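Local coordinates for protein ofchtiv-allosamidin (Ostrinia furnacalis, PDB 6JMB) that probably hydrolyses chitin as a group IV insect chitinase of glycosyl hydrolase family 18 and binds the inhibitor allosamidin in its active-site cleft, at residues A90-S93 with I94-A97; W125-P128 with N129-D132; H135-D138 with D139-Q142; A164-V168 with E169-V173. All coordinates share one frame; numbering follows the deposited sequence.

All four contacts are local, and their chemistry follows their place in the TIM-barrel fold. Interactions 1, 2 and 4 are partly buried, whereas interaction 3 lies at the surface. Interaction 1 is helical backbone bonding with a sparse apolar touch; interaction 2, in the loop leading from the allosamizoline site, depends on arginines, one stacked on a ring and one gripping a carbonyl. Interactions 3 and 4 both start helices, the first with acids and water, the second mainly with small and apolar groups and a bridging water. Interactions 2 and 3 share the connection between strand 120-124 and helix 138-154. Interaction 1 touches both, and interaction 4 touches interaction 2.

Interaction 1 (A90-S93 with I94-A97); sequences AQYS and IMAA
Ile94 N donates to Ala90 O at 2.9 Å, the first of a series of i to i+4 bonds that run through helix 90-97, which follows strand 77-83 of the TIM barrel. Met95 N then reaches Gln91 O, and Ala96 N reaches Tyr92 O at the same 2.9 Å. These three bonds are fairly straight, the N-H pointing within about 25° of the acceptor. Ala97 N makes a weak bond of 3.4 Å to Ser93 O, with an N-H...O angle of 136°.

Apolar contact between side chains is sparse by comparison. Met95 places CG opposite its own nitrogen (chi1 173°), then bends at the next two torsions, which brings CE back to 4.4 Å from Tyr92 CD2, approaching the ring obliquely. Beyond this turn Met95 packs against Ile43, Tyr101, Phe105 and Leu146, so its side chain belongs to a wider apolar cluster. On another side of the helix, Ile94 lays CG1 beside the carbonyl oxygen one turn earlier, 3.3 Å from Ala90 O. The methyl of Ala96 lies equally near a carbonyl, its CB 3.3 Å from Tyr92 O.

The polar ends of Tyr92 and Ser93 find partners in other parts of the fold. Tyr92 OH is hydrogen-bonded to Glu87 OE1, while Ser93 OG bonds to Asp139 OD1 and His135 N, tying the helix to the loop that precedes helix 138-154. The Tyr92 ring also meets that of Trp125.

The chemistry thus divides the work: backbone bonds shape the helix, and Tyr92, Ser93 and Met95 join it to its neighbours.

Interaction 2 (W125-P128 with N129-D132); sequences WEYP and NRRD. With AMI (allosamizoline), chain C.
Tyr127 and Arg130 stack just beyond the family 18 DxxDxDxE motif, which ends at Glu126, in the loop after strand 120-124 of the TIM barrel. The guanidinium lies nearly parallel to the ring, with planes at 7° and centres 4.6 Å apart, NH1 sitting toward the rim above CD2. Glu126 CB covers the opposite face, so the ring is sandwiched. A bend at chi3 (62°) turns the arginine's end back over the phenol, and the Arg130 side chain also packs on Ala171 and Gln174. With an alanine at this position, that face of Tyr127 would probably lose its flat cover and the ring would be less firmly fixed.

Hydrogen bonds shape the turn. Residues Tyr127 to Arg130 form a type II beta turn, in which Arg130 N donates to Tyr127 O at 3.2 Å. Arg131 NH1 bonds to Glu126 O at 2.8 Å, gripping the carbonyl of the cis peptide between Glu126 and Tyr127. The same nitrogen also serves Trp85 O, while the Arg131 guanidinium makes a cation-pi contact with Trp85. Tyr127 N, on the other side of that peptide, is buried without a partner in the model.

Among apolar contacts, Pro128 CG sits centrally over the Trp125 ring, 3.7 Å above its plane.

At the ligand, Glu126 occupies the position of the general acid in family 18 relatives. Its extended chain carries OE2 to 3.0 Å from N2 of allosamizoline.

Interaction 3 (H135-D138 with D139-Q142); sequences HGED and DIEQ
Asp138 and Gln142 meet one helical turn apart at the start of helix 138-154. Gln142 NE2 makes a weak bond to Asp138 OD2 at 3.1 Å, the amide turned 45° from the carboxylate. Gln142 bends at chi2 (-51°), which folds its amide back toward the acid. The other carboxylate oxygen, OD1, lies 3.7 Å from Glu141 OE1; between these acids a water donates to both, 2.7 Å from Glu141 OE1.

Behind this first shell, Gln142 N bonds to Asp138 O at 3.0 Å. A type II' turn from His135 to Asp138 leads into the helix, with Gly136 at positive phi. Gly136 O receives Asp139 N at 2.9 Å, and Glu137 O receives Ile140 N. Asp139 OD2 holds the preceding loop through Thr133 OG1 and Asn129 N.

Were an alanine to stand in for Asp138, the Gln142 amide would probably be freer to turn and the water would lose one of its two carboxylate acceptors.

If both are ionised, the acids of Asp138 and Glu141 probably repel each other; the water that donates to both, and perhaps the helix start, is likely to offset this.

Interaction 4 (A164-V168 with E169-V173); sequences AVSAV and EEAAV
Val168 and Glu170 cross at an angle, the glutamate curling back so that OE1 comes to 3.3 Å from Val168 CG2. An unusual chi2 of 94° makes that curl possible, and the carboxylate oxygen thereby lies against a methyl. The same methyl faces the next residue along: Val168 CG2 and Ala171 CB are 4.1 Å apart, a loose apolar touch over the first turn of helix 169-175.

Ser166 approaches the helix from the loop side. Its OG stands between the backbone nitrogen and the carbonyl carbon (chi1 59°), a setting that brings it to 3.7 Å from Ala171 CB. A water also bridges the two residues, 2.8 Å from Ser166 OG and donating to Ala171 O at the same length. One serine hydroxyl therefore meets a methyl directly and a main-chain carbonyl through solvent.

Beneath these side chains lies the backbone of the helix start. Val168 is the N-cap residue, and its O accepts Ala172 N at 2.8 Å in a straight bond, with a weaker one from Ala171 N at 3.0 Å. One carbonyl oxygen is thus shared by two successive amides. Around them, Trp233 NE1 bonds to Ala167 O, and Tyr176 OH meets Ser166 N, fixing the loop from two further elements.

The whole is a strand-to-helix connection of the family 18 TIM barrel: strand 160-165 brings Ala164 into contact with allosamizoline near its end, and the chain then turns from the binding site into a short helix.

Interaction 1 (A90-S93 with I94-A97)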
loop_
_atom_site.group_PDB
_atom_site.type_symbol
_atom_site.label_atom_id
_atom_site.label_comp_id
_atom_site.label_asym_id
_atom_site.label_seq_id
_atom_site.Cartn_x
_atom_site.Cartn_y
_atom_site.Cartn_z
ATOM N N ALA A 90 15.958 11.263 1.183
ATOM C CA ALA A 90 16.844 12.426 1.108
ATOM C C ALA A 90 16.339 13.495 0.142
ATOM O O ALA A 90 16.312 14.687 0.473
ATOM C CB ALA A 90 18.244 11.975 0.698
ATOM N N GLN A 91 15.962 13.098 -1.073
ATOM C CA GLN A 91 15.598 14.110 -2.061
ATOM C C GLN A 91 14.320 14.837 -1.664
ATOM O O GLN A 91 14.189 16.042 -1.910
ATOM C CB GLN A 91 15.454 13.489 -3.447
ATOM C CG GLN A 91 16.751 12.948 -4.022
ATOM C CD GLN A 91 16.526 12.102 -5.257
ATOM O OE1 GLN A 91 16.909 12.491 -6.361
ATOM N NE2 GLN A 91 15.904 10.944 -5.080
ATOM N N TYR A 92 13.379 14.118 -1.033
ATOM C CA TYR A 92 12.136 14.725 -0.562
ATOM C C TYR A 92 12.400 15.665 0.602
ATOM O O TYR A 92 11.793 16.740 0.694
ATOM C CB TYR A 92 11.128 13.622 -0.185
ATOM C CG TYR A 92 10.755 12.819 -1.403
ATOM C CD1 TYR A 92 11.539 11.751 -1.817
ATOM C CD2 TYR A 92 9.674 13.180 -2.191
ATOM C CE1 TYR A 92 11.246 11.056 -2.971
ATOM C CE2 TYR A 92 9.370 12.488 -3.346
ATOM C CZ TYR A 92 10.157 11.426 -3.725
ATOM O OH TYR A 92 9.869 10.740 -4.884
ATOM N N SER A 93 13.316 15.277 1.490
ATOM C CA SER A 93 13.714 16.137 2.599
ATOM C C SER A 93 14.323 17.439 2.090
ATOM O O SER A 93 13.982 18.528 2.568
ATOM C CB SER A 93 14.705 15.373 3.474
ATOM O OG SER A 93 15.142 16.153 4.570
ATOM N N ILE A 94 15.222 17.344 1.109
ATOM C CA ILE A 94 15.837 18.542 0.536
ATOM C C ILE A 94 14.792 19.401 -0.166
ATOM O O ILE A 94 14.725 20.618 0.037
ATOM C CB ILE A 94 16.977 18.148 -0.415
ATOM C CG1 ILE A 94 18.115 17.495 0.363
ATOM C CG2 ILE A 94 17.477 19.369 -1.181
ATOM C CD1 ILE A 94 19.090 16.751 -0.529
ATOM N N MET A 95 13.949 18.778 -0.992
ATOM C CA MET A 95 12.953 19.533 -1.748
ATOM C C MET A 95 11.995 20.264 -0.816
ATOM O O MET A 95 11.692 21.447 -1.013
ATOM C CB MET A 95 12.176 18.590 -2.671
ATOM C CG MET A 95 10.991 19.242 -3.394
ATOM S SD MET A 95 9.425 19.224 -2.488
ATOM C CE MET A 95 8.998 17.485 -2.575
ATOM N N ALA A 96 11.496 19.567 0.205
ATOM C CA ALA A 96 10.441 20.130 1.034
ATOM C C ALA A 96 10.920 21.308 1.869
ATOM O O ALA A 96 10.096 22.147 2.243
ATOM C CB ALA A 96 9.844 19.049 1.937
ATOM N N ALA A 97 12.224 21.396 2.147
ATOM C CA ALA A 97 12.752 22.452 3.005
ATOM C C ALA A 97 12.920 23.790 2.295
ATOM O O ALA A 97 13.092 24.813 2.969
ATOM C CB ALA A 97 14.097 22.021 3.585
#

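Interaction 2 (W125-P128 with N129-D132)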
loop_
_atom_site.group_PDB
_atom_site.type_symbol
_atom_site.label_atom_id
_atom_site.label_comp_id
_atom_site.label_asym_id
_atom_site.label_seq_id
_atom_site.Cartn_x
_atom_site.Cartn_y
_atom_site.Cartn_z
ATOM N N TRP A 125 6.061 9.798 0.278
ATOM C CA TRP A 125 7.423 10.024 0.743
ATOM C C TRP A 125 7.698 9.066 1.895
ATOM O O TRP A 125 7.020 9.122 2.927
ATOM C CB TRP A 125 7.524 11.482 1.194
ATOM C CG TRP A 125 8.769 11.921 1.937
ATOM C CD1 TRP A 125 9.889 11.187 2.242
ATOM C CD2 TRP A 125 8.994 13.231 2.460
ATOM N NE1 TRP A 125 10.795 11.973 2.928
ATOM C CE2 TRP A 125 10.263 13.227 3.079
ATOM C CE3 TRP A 125 8.241 14.409 2.468
ATOM C CZ2 TRP A 125 10.796 14.364 3.697
ATOM C CZ3 TRP A 125 8.769 15.539 3.077
ATOM C CH2 TRP A 125 10.033 15.503 3.694
ATOM N N GLU A 126 8.686 8.188 1.730
ATOM C CA GLU A 126 8.998 7.168 2.734
ATOM C C GLU A 126 10.404 7.407 3.289
ATOM O O GLU A 126 11.383 6.873 2.762
ATOM C CB GLU A 126 8.823 5.758 2.134
ATOM C CG GLU A 126 7.413 5.562 1.563
ATOM C CD GLU A 126 6.995 4.118 1.372
ATOM O OE1 GLU A 126 7.814 3.197 1.562
ATOM O OE2 GLU A 126 5.809 3.903 1.038
ATOM N N TYR A 127 10.528 8.207 4.358
ATOM C CA TYR A 127 9.453 8.896 5.068
ATOM C C TYR A 127 10.069 10.168 5.626
ATOM O O TYR A 127 11.285 10.230 5.828
ATOM C CB TYR A 127 9.003 8.093 6.290
ATOM C CG TYR A 127 8.477 6.724 5.995
ATOM C CD1 TYR A 127 7.135 6.533 5.696
ATOM C CD2 TYR A 127 9.315 5.615 6.019
ATOM C CE1 TYR A 127 6.637 5.282 5.418
ATOM C CE2 TYR A 127 8.817 4.353 5.738
ATOM C CZ TYR A 127 7.480 4.206 5.444
ATOM O OH TYR A 127 6.965 2.964 5.175
ATOM N N PRO A 128 9.248 11.168 5.929
ATOM C CA PRO A 128 9.770 12.342 6.637
ATOM C C PRO A 128 10.497 11.926 7.906
ATOM O O PRO A 128 10.018 11.079 8.670
ATOM C CB PRO A 128 8.508 13.153 6.948
ATOM C CG PRO A 128 7.537 12.750 5.870
ATOM C CD PRO A 128 7.813 11.292 5.624
ATOM N N ASN A 129 11.689 12.495 8.103
ATOM C CA ASN A 129 12.452 12.305 9.339
ATOM C C ASN A 129 12.858 10.847 9.559
ATOM O O ASN A 129 13.079 10.410 10.692
ATOM C CB ASN A 129 11.703 12.881 10.547
ATOM C CG ASN A 129 12.530 12.883 11.817
ATOM O OD1 ASN A 129 13.739 13.113 11.791
ATOM N ND2 ASN A 129 11.873 12.604 12.940
ATOM N N ARG A 130 12.974 10.067 8.485
ATOM C CA ARG A 130 13.425 8.689 8.602
ATOM C C ARG A 130 14.342 8.343 7.440
ATOM O O ARG A 130 14.467 9.093 6.469
ATOM C CB ARG A 130 12.249 7.709 8.667
ATOM C CG ARG A 130 11.355 7.924 9.876
ATOM C CD ARG A 130 10.190 6.969 9.911
ATOM N NE ARG A 130 10.631 5.588 10.005
ATOM C CZ ARG A 130 9.837 4.546 9.788
ATOM N NH1 ARG A 130 8.566 4.736 9.470
ATOM N NH2 ARG A 130 10.316 3.314 9.889
ATOM N N ARG A 131 14.984 7.184 7.556
ATOM C CA ARG A 131 15.859 6.639 6.514
ATOM C C ARG A 131 16.943 7.670 6.206
ATOM O O ARG A 131 17.589 8.166 7.144
ATOM C CB ARG A 131 15.023 6.151 5.339
ATOM C CG ARG A 131 14.025 5.072 5.715
ATOM C CD ARG A 131 13.149 4.697 4.528
ATOM N NE ARG A 131 13.846 3.842 3.570
ATOM C CZ ARG A 131 13.534 3.755 2.277
ATOM N NH1 ARG A 131 12.550 4.491 1.774
ATOM N NH2 ARG A 131 14.208 2.932 1.484
ATOM N N ASP A 132 17.176 8.027 4.940
ATOM C CA ASP A 132 18.241 8.957 4.587
ATOM C C ASP A 132 17.789 10.414 4.582
ATOM O O ASP A 132 18.317 11.216 3.802
ATOM C CB ASP A 132 18.922 8.557 3.272
ATOM C CG ASP A 132 17.966 8.503 2.097
ATOM O OD1 ASP A 132 16.747 8.500 2.324
ATOM O OD2 ASP A 132 18.441 8.456 0.939
HETATM C C1 AMI C . 4.171 0.304 -0.072
HETATM C C2 AMI C . 5.064 1.429 -0.735
HETATM C C3 AMI C . 5.670 0.774 -1.874
HETATM C C4 AMI C . 5.831 -0.737 -1.428
HETATM C C5 AMI C . 4.518 -0.991 -0.856
HETATM C C6 AMI C . 4.476 -2.267 0.063
HETATM C C7 AMI C . 2.919 1.952 -0.873
HETATM C C8 AMI C . 1.843 4.110 -1.688
HETATM C C9 AMI C . 0.373 2.171 -0.883
HETATM N N2 AMI C . 4.239 2.389 -1.062
HETATM N N7 AMI C . 1.717 2.750 -1.149
HETATM O O3 AMI C . 6.900 1.406 -2.225
HETATM O O4 AMI C . 6.023 -1.661 -2.490
HETATM O O6 AMI C . 5.484 -2.146 1.045
HETATM O O7 AMI C . 2.811 0.689 -0.373
#

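Interaction 3 (H135-D138 with D139-Q142)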
loop_
_atom_site.group_PDB
_atom_site.type_symbol
_atom_site.label_atom_id
_atom_site.label_comp_id
_atom_site.label_asym_id
_atom_site.label_seq_id
_atom_site.Cartn_x
_atom_site.Cartn_y
_atom_site.Cartn_z
ATOM N N HIS A 135 17.181 16.642 6.663
ATOM C CA HIS A 135 16.844 17.679 7.629
ATOM C C HIS A 135 16.173 17.146 8.888
ATOM O O HIS A 135 15.788 17.942 9.752
ATOM C CB HIS A 135 15.975 18.757 6.972
ATOM C CG HIS A 135 16.672 19.498 5.874
ATOM N ND1 HIS A 135 17.821 20.231 6.083
ATOM C CD2 HIS A 135 16.389 19.608 4.554
ATOM C CE1 HIS A 135 18.213 20.766 4.939
ATOM N NE2 HIS A 135 17.358 20.408 3.996
ATOM N N GLY A 136 16.012 15.835 9.007
ATOM C CA GLY A 136 15.557 15.269 10.266
ATOM C C GLY A 136 14.166 15.742 10.641
ATOM O O GLY A 136 13.235 15.726 9.829
ATOM N N GLU A 137 14.020 16.177 11.895
ATOM C CA GLU A 137 12.702 16.509 12.428
ATOM C C GLU A 137 12.045 17.669 11.695
ATOM O O GLU A 137 10.812 17.796 11.736
ATOM C CB GLU A 137 12.791 16.826 13.921
ATOM C CG GLU A 137 12.383 15.668 14.812
ATOM C CD GLU A 137 12.320 16.052 16.277
ATOM O OE1 GLU A 137 12.042 17.235 16.575
ATOM O OE2 GLU A 137 12.550 15.168 17.129
ATOM N N ASP A 138 12.825 18.512 11.017
ATOM C CA ASP A 138 12.222 19.591 10.249
ATOM C C ASP A 138 11.307 19.053 9.157
ATOM O O ASP A 138 10.361 19.737 8.754
ATOM C CB ASP A 138 13.301 20.492 9.649
ATOM C CG ASP A 138 12.786 21.889 9.357
ATOM O OD1 ASP A 138 12.149 22.491 10.250
ATOM O OD2 ASP A 138 13.017 22.387 8.237
ATOM N N ASP A 139 11.571 17.827 8.682
ATOM C CA ASP A 139 10.731 17.217 7.652
ATOM C C ASP A 139 9.267 17.164 8.070
ATOM O O ASP A 139 8.380 17.208 7.211
ATOM C CB ASP A 139 11.160 15.770 7.403
ATOM C CG ASP A 139 12.492 15.632 6.681
ATOM O OD1 ASP A 139 13.141 16.639 6.322
ATOM O OD2 ASP A 139 12.883 14.465 6.480
ATOM N N ILE A 140 8.992 17.005 9.369
ATOM C CA ILE A 140 7.605 16.908 9.821
ATOM C C ILE A 140 6.848 18.180 9.468
ATOM O O ILE A 140 5.727 18.138 8.941
ATOM C CB ILE A 140 7.544 16.607 11.332
ATOM C CG1 ILE A 140 8.300 15.322 11.670
ATOM C CG2 ILE A 140 6.088 16.513 11.790
ATOM C CD1 ILE A 140 8.478 15.092 13.167
ATOM N N GLU A 141 7.460 19.338 9.746
ATOM C CA GLU A 141 6.844 20.607 9.374
ATOM C C GLU A 141 6.794 20.767 7.862
ATOM O O GLU A 141 5.754 21.138 7.302
ATOM C CB GLU A 141 7.598 21.780 10.004
ATOM C CG GLU A 141 7.129 23.121 9.455
ATOM C CD GLU A 141 8.006 24.289 9.862
ATOM O OE1 GLU A 141 8.875 24.120 10.742
ATOM O OE2 GLU A 141 7.814 25.386 9.294
ATOM N N GLN A 142 7.912 20.485 7.186
ATOM C CA GLN A 142 7.987 20.783 5.760
ATOM C C GLN A 142 7.034 19.912 4.954
ATOM O O GLN A 142 6.525 20.357 3.921
ATOM C CB GLN A 142 9.424 20.648 5.252
ATOM C CG GLN A 142 10.450 21.502 5.998
ATOM C CD GLN A 142 10.045 22.959 6.119
ATOM O OE1 GLN A 142 9.445 23.528 5.212
ATOM N NE2 GLN A 142 10.386 23.573 7.248
HETATM O O HOH W 1 11.432 24.910 10.229
#

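Interaction 4 (A164-V168 with E169-V173)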
loop_
_atom_site.group_PDB
_atom_site.type_symbol
_atom_site.label_atom_id
_atom_site.label_comp_id
_atom_site.label_asym_id
_atom_site.label_seq_id
_atom_site.Cartn_x
_atom_site.Cartn_y
_atom_site.Cartn_z
ATOM N N ALA A 164 -0.014 8.589 1.189
ATOM C CA ALA A 164 0.137 7.271 1.787
ATOM C C ALA A 164 1.093 7.433 2.954
ATOM O O ALA A 164 2.135 8.081 2.812
ATOM C CB ALA A 164 0.728 6.282 0.786
ATOM N N VAL A 165 0.736 6.870 4.110
ATOM C CA VAL A 165 1.468 7.110 5.350
ATOM C C VAL A 165 1.773 5.806 6.071
ATOM O O VAL A 165 1.057 4.809 5.936
ATOM C CB VAL A 165 0.704 8.055 6.300
ATOM C CG1 VAL A 165 0.501 9.425 5.651
ATOM C CG2 VAL A 165 -0.629 7.435 6.698
ATOM N N SER A 166 2.840 5.831 6.867
ATOM C CA SER A 166 3.127 4.717 7.760
ATOM C C SER A 166 2.028 4.581 8.811
ATOM O O SER A 166 1.332 5.545 9.152
ATOM C CB SER A 166 4.482 4.909 8.437
ATOM O OG SER A 166 4.499 6.118 9.177
ATOM N N ALA A 167 1.863 3.361 9.318
ATOM C CA ALA A 167 0.634 2.985 10.010
ATOM C C ALA A 167 0.707 3.120 11.528
ATOM O O ALA A 167 -0.089 3.851 12.125
ATOM C CB ALA A 167 0.222 1.563 9.619
ATOM N N VAL A 168 1.618 2.405 12.171
ATOM C CA VAL A 168 1.568 2.296 13.625
ATOM C C VAL A 168 2.072 3.578 14.270
ATOM O O VAL A 168 2.863 4.327 13.690
ATOM C CB VAL A 168 2.331 1.060 14.145
ATOM C CG1 VAL A 168 1.771 -0.226 13.535
ATOM C CG2 VAL A 168 3.824 1.183 13.896
ATOM N N GLU A 169 1.613 3.809 15.501
ATOM C CA GLU A 169 1.965 5.018 16.237
ATOM C C GLU A 169 3.472 5.274 16.271
ATOM O O GLU A 169 3.922 6.400 16.041
ATOM C CB GLU A 169 1.390 4.953 17.650
ATOM C CG GLU A 169 1.683 6.200 18.448
ATOM C CD GLU A 169 0.952 6.215 19.777
ATOM O OE1 GLU A 169 0.194 5.258 20.049
ATOM O OE2 GLU A 169 1.134 7.185 20.542
ATOM N N GLU A 170 4.273 4.257 16.585
ATOM C CA GLU A 170 5.703 4.529 16.769
ATOM C C GLU A 170 6.362 4.981 15.477
ATOM O O GLU A 170 7.370 5.699 15.502
ATOM C CB GLU A 170 6.419 3.317 17.360
ATOM C CG GLU A 170 5.682 2.800 18.519
ATOM C CD GLU A 170 4.764 1.691 18.062
ATOM O OE1 GLU A 170 4.010 1.934 17.101
ATOM O OE2 GLU A 170 4.659 0.705 18.754
ATOM N N ALA A 171 5.807 4.569 14.341
ATOM C CA ALA A 171 6.283 5.083 13.060
ATOM C C ALA A 171 5.695 6.458 12.749
ATOM O O ALA A 171 6.421 7.379 12.346
ATOM C CB ALA A 171 5.951 4.100 11.932
ATOM N N ALA A 172 4.387 6.618 12.950
ATOM C CA ALA A 172 3.704 7.840 12.548
ATOM C C ALA A 172 4.221 9.057 13.305
ATOM O O ALA A 172 4.357 10.140 12.725
ATOM C CB ALA A 172 2.192 7.681 12.742
ATOM N N VAL A 173 4.520 8.909 14.599
ATOM C CA VAL A 173 4.961 10.063 15.377
ATOM C C VAL A 173 6.327 10.566 14.933
ATOM O O VAL A 173 6.694 11.708 15.241
ATOM C CB VAL A 173 4.941 9.810 16.896
ATOM C CG1 VAL A 173 3.541 9.423 17.356
ATOM C CG2 VAL A 173 5.982 8.765 17.275
HETATM O O HOH W 2 7.055 7.106 9.611
#